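Aldehyde dehydrogenase 12 (PDB 6D97) oxidises glutamate gamma-semialdehyde to glutamate with NAD+ as cofactor, the last step of proline catabolism in plants. Local coordinates at residues V333-K338 with V439-S444; F297-L302 with A464-N469; N99-P104 with Y185-G190. All coordinates share one frame; numbering follows the deposited sequence.

Contact 1 of 3, residues V333-K338 with V439-S444; sequences VLFMHK and VVTEYS
Five backbone hydrogen bonds tie strand 333-337 and its following residue to strand 439-443, with donors alternating between the two strands. Leu334 N gives to Val439 O and Thr441 N to Leu334 O, both nearly along the C=O axis. Met336 N to Thr441 O is the shortest, at 2.7 Å, and its N-H...O angle of 165° makes it nearly straight, although the donor stands above the carbonyl plane. Tyr443 N reaches Met336 O at 2.8 Å. The last bond, Lys338 N to Tyr443 O, is the most bent, at 131°.

Phe335 turns its own N-H and C=O to strand 298-302, so 331-337 is an inner strand of the seven-stranded mixed sheet, in the parallel part of an alpha/beta layer consistent with the catalytic domain of aldehyde dehydrogenases. The Tyr443 hydroxyl bonds to Leu302 O on that same neighbour.

Tyr443 carries its ring in the crowded position between backbone N and carbonyl carbon, which swings it across to His337. The imidazole edge faces the phenol in an offset edge-to-face pair (planes 72° apart), with His337 CD2 3.4 Å from Tyr443 CE2. His337 CA also sits over the ring face, 3.9 Å from the Tyr443 centroid, while His337 ND1 is held by Asn339 N. An alanine in place of Tyr443 would remove the phenol and its hydroxyl, and would probably loosen the seating of His337 and the tie to strand 298-302.

On the same side, Thr441 CG2 lies alongside Phe335 CD1 at 3.5 Å. On the reverse face Met336 SD meets Val440 CG1 at 3.7 Å, beneath helix 345-354. Beyond the paired strands Glu442 OE2 comes no closer than 5.3 Å to Lys338 NZ, near enough perhaps for weak attraction.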
loop_
_atom_site.group_PDB
_atom_site.type_symbol
_atom_site.label_atom_id
_atom_site.label_comp_id
_atom_site.label_asym_id
_atom_site.label_seq_id
_atom_site.Cartn_x
_atom_site.Cartn_y
_atom_site.Cartn_z
ATOM N N VAL A 333 -11.090 6.137 34.129
ATOM C CA VAL A 333 -12.486 5.900 34.471
ATOM C C VAL A 333 -12.864 4.496 34.015
ATOM O O VAL A 333 -12.368 4.001 32.998
ATOM C CB VAL A 333 -13.413 6.975 33.863
ATOM C CG1 VAL A 333 -13.321 6.967 32.359
ATOM C CG2 VAL A 333 -14.856 6.771 34.323
ATOM N N LEU A 334 -13.736 3.852 34.791
ATOM C CA LEU A 334 -14.199 2.497 34.521
ATOM C C LEU A 334 -15.721 2.497 34.509
ATOM O O LEU A 334 -16.349 2.766 35.539
ATOM C CB LEU A 334 -13.664 1.518 35.574
ATOM C CG LEU A 334 -13.984 0.029 35.427
ATOM C CD1 LEU A 334 -13.341 -0.521 34.171
ATOM C CD2 LEU A 334 -13.508 -0.749 36.640
ATOM N N PHE A 335 -16.313 2.213 33.347
ATOM C CA PHE A 335 -17.761 2.059 33.205
ATOM C C PHE A 335 -18.088 0.577 33.373
ATOM O O PHE A 335 -17.881 -0.221 32.456
ATOM C CB PHE A 335 -18.246 2.575 31.852
ATOM C CG PHE A 335 -17.953 4.031 31.604
ATOM C CD1 PHE A 335 -18.844 5.014 32.006
ATOM C CD2 PHE A 335 -16.799 4.415 30.939
ATOM C CE1 PHE A 335 -18.580 6.353 31.769
ATOM C CE2 PHE A 335 -16.531 5.750 30.696
ATOM C CZ PHE A 335 -17.422 6.721 31.111
ATOM N N MET A 336 -18.611 0.209 34.542
ATOM C CA MET A 336 -18.933 -1.181 34.849
ATOM C C MET A 336 -20.376 -1.487 34.462
ATOM O O MET A 336 -21.308 -0.867 34.986
ATOM C CB MET A 336 -18.732 -1.476 36.335
ATOM C CG MET A 336 -17.304 -1.410 36.838
ATOM S SD MET A 336 -17.260 -1.888 38.573
ATOM C CE MET A 336 -18.129 -3.453 38.477
ATOM N N HIS A 337 -20.565 -2.454 33.564
ATOM C CA HIS A 337 -21.904 -2.970 33.319
ATOM C C HIS A 337 -22.435 -3.625 34.588
ATOM O O HIS A 337 -21.689 -4.273 35.328
ATOM C CB HIS A 337 -21.900 -3.975 32.166
ATOM C CG HIS A 337 -23.268 -4.305 31.647
ATOM N ND1 HIS A 337 -24.194 -5.014 32.382
ATOM C CD2 HIS A 337 -23.864 -4.023 30.465
ATOM C CE1 HIS A 337 -25.304 -5.151 31.677
ATOM N NE2 HIS A 337 -25.130 -4.559 30.509
ATOM N N LYS A 338 -23.737 -3.452 34.839
ATOM C CA LYS A 338 -24.331 -3.924 36.089
ATOM C C LYS A 338 -24.085 -5.410 36.316
ATOM O O LYS A 338 -23.990 -5.855 37.466
ATOM C CB LYS A 338 -25.832 -3.627 36.092
ATOM C CG LYS A 338 -26.494 -3.722 37.459
ATOM C CD LYS A 338 -27.976 -3.379 37.374
ATOM C CE LYS A 338 -28.642 -3.437 38.741
ATOM N NZ LYS A 338 -28.567 -4.795 39.349
ATOM N N VAL A 439 -11.841 6.876 38.543
ATOM C CA VAL A 439 -13.257 6.921 38.878
ATOM C C VAL A 439 -13.906 5.645 38.354
ATOM O O VAL A 439 -13.623 5.204 37.232
ATOM C CB VAL A 439 -13.940 8.176 38.306
ATOM C CG1 VAL A 439 -15.436 8.170 38.588
ATOM C CG2 VAL A 439 -13.283 9.430 38.873
ATOM N N VAL A 440 -14.753 5.033 39.175
ATOM C CA VAL A 440 -15.523 3.859 38.791
ATOM C C VAL A 440 -16.999 4.244 38.797
ATOM O O VAL A 440 -17.458 5.005 39.664
ATOM C CB VAL A 440 -15.260 2.671 39.732
ATOM C CG1 VAL A 440 -16.130 1.489 39.380
ATOM C CG2 VAL A 440 -13.789 2.290 39.688
ATOM N N THR A 441 -17.741 3.742 37.812
ATOM C CA THR A 441 -19.177 3.951 37.756
ATOM C C THR A 441 -19.838 2.700 37.192
ATOM O O THR A 441 -19.180 1.765 36.719
ATOM C CB THR A 441 -19.533 5.179 36.912
ATOM O OG1 THR A 441 -20.878 5.573 37.208
ATOM C CG2 THR A 441 -19.412 4.882 35.433
ATOM N N GLU A 442 -21.164 2.686 37.269
ATOM C CA GLU A 442 -21.960 1.540 36.856
ATOM C C GLU A 442 -23.043 1.983 35.887
ATOM O O GLU A 442 -23.628 3.060 36.042
ATOM C CB GLU A 442 -22.593 0.840 38.064
ATOM C CG GLU A 442 -23.341 -0.431 37.703
ATOM C CD GLU A 442 -24.210 -0.939 38.834
ATOM O OE1 GLU A 442 -23.714 -1.740 39.654
ATOM O OE2 GLU A 442 -25.390 -0.530 38.904
ATOM N N TYR A 443 -23.301 1.147 34.883
ATOM C CA TYR A 443 -24.394 1.361 33.948
ATOM C C TYR A 443 -25.167 0.065 33.766
ATOM O O TYR A 443 -24.582 -1.023 33.752
ATOM C CB TYR A 443 -23.890 1.884 32.588
ATOM C CG TYR A 443 -23.189 0.874 31.698
ATOM C CD1 TYR A 443 -21.825 0.628 31.829
ATOM C CD2 TYR A 443 -23.887 0.203 30.694
ATOM C CE1 TYR A 443 -21.179 -0.277 31.005
ATOM C CE2 TYR A 443 -23.251 -0.703 29.868
ATOM C CZ TYR A 443 -21.898 -0.939 30.029
ATOM O OH TYR A 443 -21.264 -1.841 29.211
ATOM N N SER A 444 -26.485 0.189 33.646
ATOM C CA SER A 444 -27.351 -0.955 33.424
ATOM C C SER A 444 -27.475 -1.229 31.931
ATOM O O SER A 444 -26.969 -0.484 31.089
ATOM C CB SER A 444 -28.732 -0.724 34.042
ATOM O OG SER A 444 -29.425 0.325 33.388
#

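Contact 2 of 3, residues F297-L302 with A464-N469; sequences FDWKIL and AAIVSN
Three backbone hydrogen bonds define the pairing of strands 298-302 and 464-467, whose short axes run parallel 4.7 Å apart. Ala465 uses both its N-H and its C=O toward strand 298-302: its N donates to Trp299 O at 3.0 Å, and its O accepts from Ile301 N nearly along the C=O axis. Ile301 passes the pattern on, its O taking Val467 N at 2.7 Å with an N-H...O angle of 164°. This alternation, in which Ala465 and Ile301 use both backbone groups across the gap, is the signature of a parallel pair.

The aromatic contact is a CH-pi interaction. Trp299 CG occupies the crowded position between backbone N and carbonyl carbon (chi1 46°), which lays the indole over the neighbouring strand. Ala464 CB then points at the six-membered ring, 3.3 Å from its centroid and only 10° off the normal, so that the methyl is pressed close against the ring face. Ile466 CG1 comes to the indole's edge, 3.9 Å from Trp299 CZ3, the two side chains lying side by side.

Between the two strands, the contacts on the other face are aliphatic. The Lys300 chain runs out anti to its backbone N and passes obliquely across Val467, Lys300 CD lying 3.7 Å from Val467 CG2. Farther along, Lys300 CE rests on Ala465 CB at 3.8 Å, and NZ finds its partners outside the pair, in a salt bridge to Asp319 and a hydrogen bond to Gln331. Leu302 CD2 packs against Val467 CB.

The two layers of helix that sandwich the sheet meet these faces: helix 471-479 packs on Ile466 on the Trp299 side, helix 309-321 on Lys300 and Val467 on the other. Within the sheet, strand 331-337 flanks 298-302, and strand 485-488 lies beyond 463-467.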
loop_
_atom_site.group_PDB
_atom_site.type_symbol
_atom_site.label_atom_id
_atom_site.label_comp_id
_atom_site.label_asym_id
_atom_site.label_seq_id
_atom_site.Cartn_x
_atom_site.Cartn_y
_atom_site.Cartn_z
ATOM N N PHE A 297 -7.765 11.346 28.951
ATOM C CA PHE A 297 -8.636 10.803 29.986
ATOM C C PHE A 297 -9.231 9.527 29.427
ATOM O O PHE A 297 -10.282 9.540 28.774
ATOM C CB PHE A 297 -9.709 11.823 30.406
ATOM C CG PHE A 297 -10.437 11.435 31.640
ATOM C CD1 PHE A 297 -9.933 11.745 32.886
ATOM C CD2 PHE A 297 -11.613 10.722 31.558
ATOM C CE1 PHE A 297 -10.603 11.355 34.037
ATOM C CE2 PHE A 297 -12.285 10.333 32.704
ATOM C CZ PHE A 297 -11.782 10.653 33.942
ATOM N N ASP A 298 -8.573 8.404 29.709
ATOM C CA ASP A 298 -8.837 7.128 29.038
ATOM C C ASP A 298 -9.839 6.287 29.822
ATOM O O ASP A 298 -9.774 6.205 31.057
ATOM C CB ASP A 298 -7.514 6.391 28.871
ATOM C CG ASP A 298 -6.395 7.333 28.461
ATOM O OD1 ASP A 298 -6.568 8.075 27.496
ATOM O OD2 ASP A 298 -5.328 7.306 29.082
ATOM N N TRP A 299 -10.783 5.701 29.099
ATOM C CA TRP A 299 -11.894 4.984 29.686
ATOM C C TRP A 299 -11.792 3.500 29.371
ATOM O O TRP A 299 -11.200 3.097 28.365
ATOM C CB TRP A 299 -13.259 5.529 29.197
ATOM C CG TRP A 299 -13.379 5.760 27.714
ATOM C CD1 TRP A 299 -13.215 6.945 27.050
ATOM C CD2 TRP A 299 -13.717 4.789 26.720
ATOM N NE1 TRP A 299 -13.418 6.763 25.702
ATOM C CE2 TRP A 299 -13.726 5.448 25.473
ATOM C CE3 TRP A 299 -14.005 3.421 26.762
ATOM C CZ2 TRP A 299 -14.011 4.786 24.282
ATOM C CZ3 TRP A 299 -14.283 2.766 25.583
ATOM C CH2 TRP A 299 -14.284 3.447 24.357
ATOM N N LYS A 300 -12.367 2.692 30.258
ATOM C CA LYS A 300 -12.580 1.272 30.033
ATOM C C LYS A 300 -14.055 0.989 30.246
ATOM O O LYS A 300 -14.621 1.366 31.279
ATOM C CB LYS A 300 -11.731 0.410 30.968
ATOM C CG LYS A 300 -12.009 -1.076 30.846
ATOM C CD LYS A 300 -11.061 -1.882 31.714
ATOM C CE LYS A 300 -9.675 -1.966 31.091
ATOM N NZ LYS A 300 -8.632 -2.337 32.089
ATOM N N ILE A 301 -14.678 0.369 29.251
ATOM C CA ILE A 301 -16.065 -0.063 29.327
ATOM C C ILE A 301 -16.072 -1.576 29.473
ATOM O O ILE A 301 -15.431 -2.285 28.688
ATOM C CB ILE A 301 -16.863 0.367 28.084
ATOM C CG1 ILE A 301 -16.933 1.891 27.968
ATOM C CG2 ILE A 301 -18.258 -0.217 28.132
ATOM C CD1 ILE A 301 -17.549 2.357 26.662
ATOM N N LEU A 302 -16.779 -2.066 30.485
ATOM C CA LEU A 302 -17.023 -3.493 30.632
ATOM C C LEU A 302 -18.364 -3.829 29.994
ATOM O O LEU A 302 -19.383 -3.203 30.309
ATOM C CB LEU A 302 -17.024 -3.905 32.106
ATOM C CG LEU A 302 -15.843 -3.541 33.008
ATOM C CD1 LEU A 302 -16.065 -4.124 34.396
ATOM C CD2 LEU A 302 -14.520 -4.021 32.435
ATOM N N ALA A 464 -8.348 3.660 25.085
ATOM C CA ALA A 464 -9.647 3.184 25.536
ATOM C C ALA A 464 -9.649 1.667 25.448
ATOM O O ALA A 464 -8.892 1.072 24.676
ATOM C CB ALA A 464 -10.787 3.770 24.702
ATOM N N ALA A 465 -10.513 1.052 26.249
ATOM C CA ALA A 465 -10.650 -0.395 26.281
ATOM C C ALA A 465 -12.119 -0.768 26.390
ATOM O O ALA A 465 -12.867 -0.169 27.166
ATOM C CB ALA A 465 -9.871 -1.013 27.449
ATOM N N ILE A 466 -12.519 -1.765 25.607
ATOM C CA ILE A 466 -13.877 -2.293 25.620
ATOM C C ILE A 466 -13.750 -3.768 25.976
ATOM O O ILE A 466 -13.390 -4.596 25.129
ATOM C CB ILE A 466 -14.594 -2.098 24.281
ATOM C CG1 ILE A 466 -14.355 -0.681 23.756
ATOM C CG2 ILE A 466 -16.087 -2.364 24.443
ATOM C CD1 ILE A 466 -14.593 -0.539 22.284
ATOM N N VAL A 467 -14.031 -4.099 27.234
ATOM C CA VAL A 467 -13.831 -5.454 27.748
ATOM C C VAL A 467 -15.124 -6.221 27.490
ATOM O O VAL A 467 -16.066 -6.194 28.283
ATOM C CB VAL A 467 -13.434 -5.453 29.220
ATOM C CG1 VAL A 467 -13.212 -6.877 29.702
ATOM C CG2 VAL A 467 -12.183 -4.606 29.426
ATOM N N SER A 468 -15.156 -6.920 26.358
ATOM C CA SER A 468 -16.276 -7.735 25.910
ATOM C C SER A 468 -15.818 -8.521 24.692
ATOM O O SER A 468 -14.961 -8.060 23.934
ATOM C CB SER A 468 -17.500 -6.879 25.558
ATOM O OG SER A 468 -18.456 -7.625 24.824
ATOM N N ASN A 469 -16.385 -9.714 24.521
ATOM C CA ASN A 469 -16.172 -10.510 23.319
ATOM C C ASN A 469 -17.405 -10.575 22.431
ATOM O O ASN A 469 -17.365 -11.230 21.386
ATOM C CB ASN A 469 -15.719 -11.927 23.684
ATOM C CG ASN A 469 -14.216 -12.036 23.789
ATOM O OD1 ASN A 469 -13.508 -11.037 23.693
ATOM N ND2 ASN A 469 -13.719 -13.248 23.983
#

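Contact 3 of 3, residues N99-P104 with Y185-G190; sequences NPLKAP and YRWPYG
The indole of Trp187 carries the side-chain amide of Asn99 on one face, the two planes only 18° apart, so that amide and ring are stacked. Asn99 CG sits 3.5 Å from Trp187 CZ2, and Asn99 CB stands over the six-membered ring, 4.0 Å from its centroid, in a CH-pi contact. At the indole's edge, near its plane, Leu101 CG lies 4.2 Å from Trp187 CH2, its chain crossing at about a right angle. The Tyr185 ring is met obliquely by Pro100, whose CB comes within 3.5 Å of Tyr185 CD1 as the two slide past each other in opposite directions.

Asn99 also organises its own loop. Its CG stands in the crowded position between backbone N and carbonyl carbon (chi1 57°), which brings OD1 back over that loop. There OD1 accepts from Leu101 N at 2.9 Å, with an N-H...O angle of 148°, the bond of an Asx turn. A type I beta turn from Asn99 to Lys102 is superposed on it, closed by Lys102 N to Asn99 O at 3.1 Å, with Pro100 at its second position. The amide is thus fixed in rotation from both ends, since ND2 is held by His95 O and by Gly479 O of a neighbouring subunit.

Around this turn the proline rings pack. Pro188 CD touches Asn99 CB at 3.6 Å, and Pro100 CD rests against the backbone at Arg186 O, 3.5 Å away.

The loop, which leads into helix 105-121, is thereby fastened to the end of strand 180-187, the middle strand of a three-stranded antiparallel sheet. Next to it, strand 526-533 adds Arg528 in a cation-pi pair with Trp187, and Ile530 against Leu101 and Tyr185; Leu478 of the neighbouring subunit packs on Leu101 and Trp187.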
loop_
_atom_site.group_PDB
_atom_site.type_symbol
_atom_site.label_atom_id
_atom_site.label_comp_id
_atom_site.label_asym_id
_atom_site.label_seq_id
_atom_site.Cartn_x
_atom_site.Cartn_y
_atom_site.Cartn_z
ATOM N N ASN A 99 16.958 13.249 1.445
ATOM C CA ASN A 99 15.593 13.015 0.997
ATOM C C ASN A 99 15.652 11.902 -0.044
ATOM O O ASN A 99 16.756 11.446 -0.370
ATOM C CB ASN A 99 14.960 14.305 0.458
ATOM C CG ASN A 99 15.750 14.929 -0.668
ATOM O OD1 ASN A 99 15.947 14.316 -1.716
ATOM N ND2 ASN A 99 16.163 16.181 -0.478
ATOM N N PRO A 100 14.520 11.419 -0.575
ATOM C CA PRO A 100 14.589 10.286 -1.514
ATOM C C PRO A 100 15.473 10.512 -2.731
ATOM O O PRO A 100 15.823 9.531 -3.397
ATOM C CB PRO A 100 13.125 10.086 -1.924
ATOM C CG PRO A 100 12.355 10.528 -0.756
ATOM C CD PRO A 100 13.123 11.697 -0.186
ATOM N N LEU A 101 15.850 11.752 -3.046
ATOM C CA LEU A 101 16.683 12.028 -4.209
ATOM C C LEU A 101 18.064 12.573 -3.869
ATOM O O LEU A 101 18.891 12.721 -4.776
ATOM C CB LEU A 101 15.979 13.025 -5.144
ATOM C CG LEU A 101 14.675 12.554 -5.787
ATOM C CD1 LEU A 101 14.158 13.591 -6.780
ATOM C CD2 LEU A 101 14.860 11.203 -6.459
ATOM N N LYS A 102 18.334 12.884 -2.602
ATOM C CA LYS A 102 19.577 13.537 -2.208
ATOM C C LYS A 102 20.216 12.783 -1.052
ATOM O O LYS A 102 19.544 12.483 -0.060
ATOM C CB LYS A 102 19.329 14.992 -1.808
ATOM C CG LYS A 102 20.597 15.731 -1.426
ATOM C CD LYS A 102 20.289 17.110 -0.886
ATOM C CE LYS A 102 19.586 17.004 0.454
ATOM N NZ LYS A 102 19.466 18.324 1.127
ATOM N N ALA A 103 21.515 12.506 -1.176
ATOM C CA ALA A 103 22.274 11.738 -0.196
ATOM C C ALA A 103 21.526 10.493 0.292
ATOM O O ALA A 103 21.422 10.262 1.502
ATOM C CB ALA A 103 22.667 12.617 0.983
ATOM N N PRO A 104 21.004 9.663 -0.620
ATOM C CA PRO A 104 20.201 8.508 -0.180
ATOM C C PRO A 104 20.987 7.514 0.645
ATOM O O PRO A 104 20.381 6.736 1.393
ATOM C CB PRO A 104 19.725 7.884 -1.499
ATOM C CG PRO A 104 20.788 8.246 -2.465
ATOM C CD PRO A 104 21.257 9.622 -2.072
ATOM N N TYR A 185 6.380 11.476 -3.219
ATOM C CA TYR A 185 7.484 11.193 -2.317
ATOM C C TYR A 185 7.148 11.622 -0.895
ATOM O O TYR A 185 6.225 12.406 -0.658
ATOM C CB TYR A 185 8.764 11.909 -2.764
ATOM C CG TYR A 185 9.377 11.370 -4.034
ATOM C CD1 TYR A 185 10.277 10.307 -3.998
ATOM C CD2 TYR A 185 9.065 11.932 -5.271
ATOM C CE1 TYR A 185 10.845 9.816 -5.158
ATOM C CE2 TYR A 185 9.626 11.450 -6.435
ATOM C CZ TYR A 185 10.516 10.395 -6.372
ATOM O OH TYR A 185 11.071 9.917 -7.534
ATOM N N ARG A 186 7.920 11.097 0.054
ATOM C CA ARG A 186 7.892 11.554 1.440
ATOM C C ARG A 186 9.101 12.463 1.625
ATOM O O ARG A 186 10.240 11.995 1.689
ATOM C CB ARG A 186 7.918 10.386 2.419
ATOM C CG ARG A 186 6.826 9.349 2.216
ATOM C CD ARG A 186 5.446 9.975 2.186
ATOM N NE ARG A 186 5.202 10.818 3.353
ATOM C CZ ARG A 186 4.075 11.489 3.564
ATOM N NH1 ARG A 186 3.085 11.410 2.688
ATOM N NH2 ARG A 186 3.941 12.240 4.648
ATOM N N TRP A 187 8.850 13.766 1.697
ATOM C CA TRP A 187 9.904 14.764 1.826
ATOM C C TRP A 187 10.100 15.137 3.288
ATOM O O TRP A 187 9.127 15.216 4.041
ATOM C CB TRP A 187 9.553 16.020 1.037
ATOM C CG TRP A 187 10.676 16.535 0.217
ATOM C CD1 TRP A 187 11.336 17.722 0.367
ATOM C CD2 TRP A 187 11.282 15.875 -0.897
ATOM N NE1 TRP A 187 12.314 17.842 -0.590
ATOM C CE2 TRP A 187 12.304 16.720 -1.377
ATOM C CE3 TRP A 187 11.060 14.650 -1.535
ATOM C CZ2 TRP A 187 13.103 16.379 -2.467
ATOM C CZ3 TRP A 187 11.853 14.312 -2.617
ATOM C CH2 TRP A 187 12.864 15.175 -3.072
ATOM N N PRO A 188 11.331 15.396 3.715
ATOM C CA PRO A 188 11.551 15.841 5.094
ATOM C C PRO A 188 11.076 17.273 5.276
ATOM O O PRO A 188 10.717 17.972 4.327
ATOM C CB PRO A 188 13.069 15.730 5.265
ATOM C CG PRO A 188 13.597 15.944 3.896
ATOM C CD PRO A 188 12.592 15.318 2.959
ATOM N N TYR A 189 11.077 17.706 6.530
ATOM C CA TYR A 189 10.810 19.101 6.837
ATOM C C TYR A 189 12.080 19.914 7.030
ATOM O O TYR A 189 12.056 21.135 6.834
ATOM C CB TYR A 189 9.948 19.217 8.092
ATOM C CG TYR A 189 8.532 18.714 7.944
ATOM C CD1 TYR A 189 7.547 19.497 7.358
ATOM C CD2 TYR A 189 8.169 17.472 8.428
ATOM C CE1 TYR A 189 6.243 19.043 7.243
ATOM C CE2 TYR A 189 6.879 17.013 8.316
ATOM C CZ TYR A 189 5.920 17.800 7.727
ATOM O OH TYR A 189 4.636 17.321 7.632
ATOM N N GLY A 190 13.181 19.271 7.405
ATOM C CA GLY A 190 14.422 19.961 7.646
ATOM C C GLY A 190 14.671 20.169 9.126
ATOM O O GLY A 190 14.763 19.211 9.903
#

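Contacts 1 and 2 are two pairings of one sheet, their centres 10 Å apart, separated by the pairing of 331-337 with 298-302, in which Phe335 N lies 2.8 Å from Lys300 O, probably a hydrogen bond. Along the chain, contact 1 is nested inside the loop closed by contact 2. Contact 3 closes earlier, its centre about 49 Å from that of contact 1 and 40 Å from that of contact 2. Helix 471-479, which packs on Ile466 in contact 2, has its counterpart in another subunit against contact 3. All three lie away from the NAD site, although segment 185-190 leads into strand 191-196, which carries Ile195 and Thr196 of the pocket.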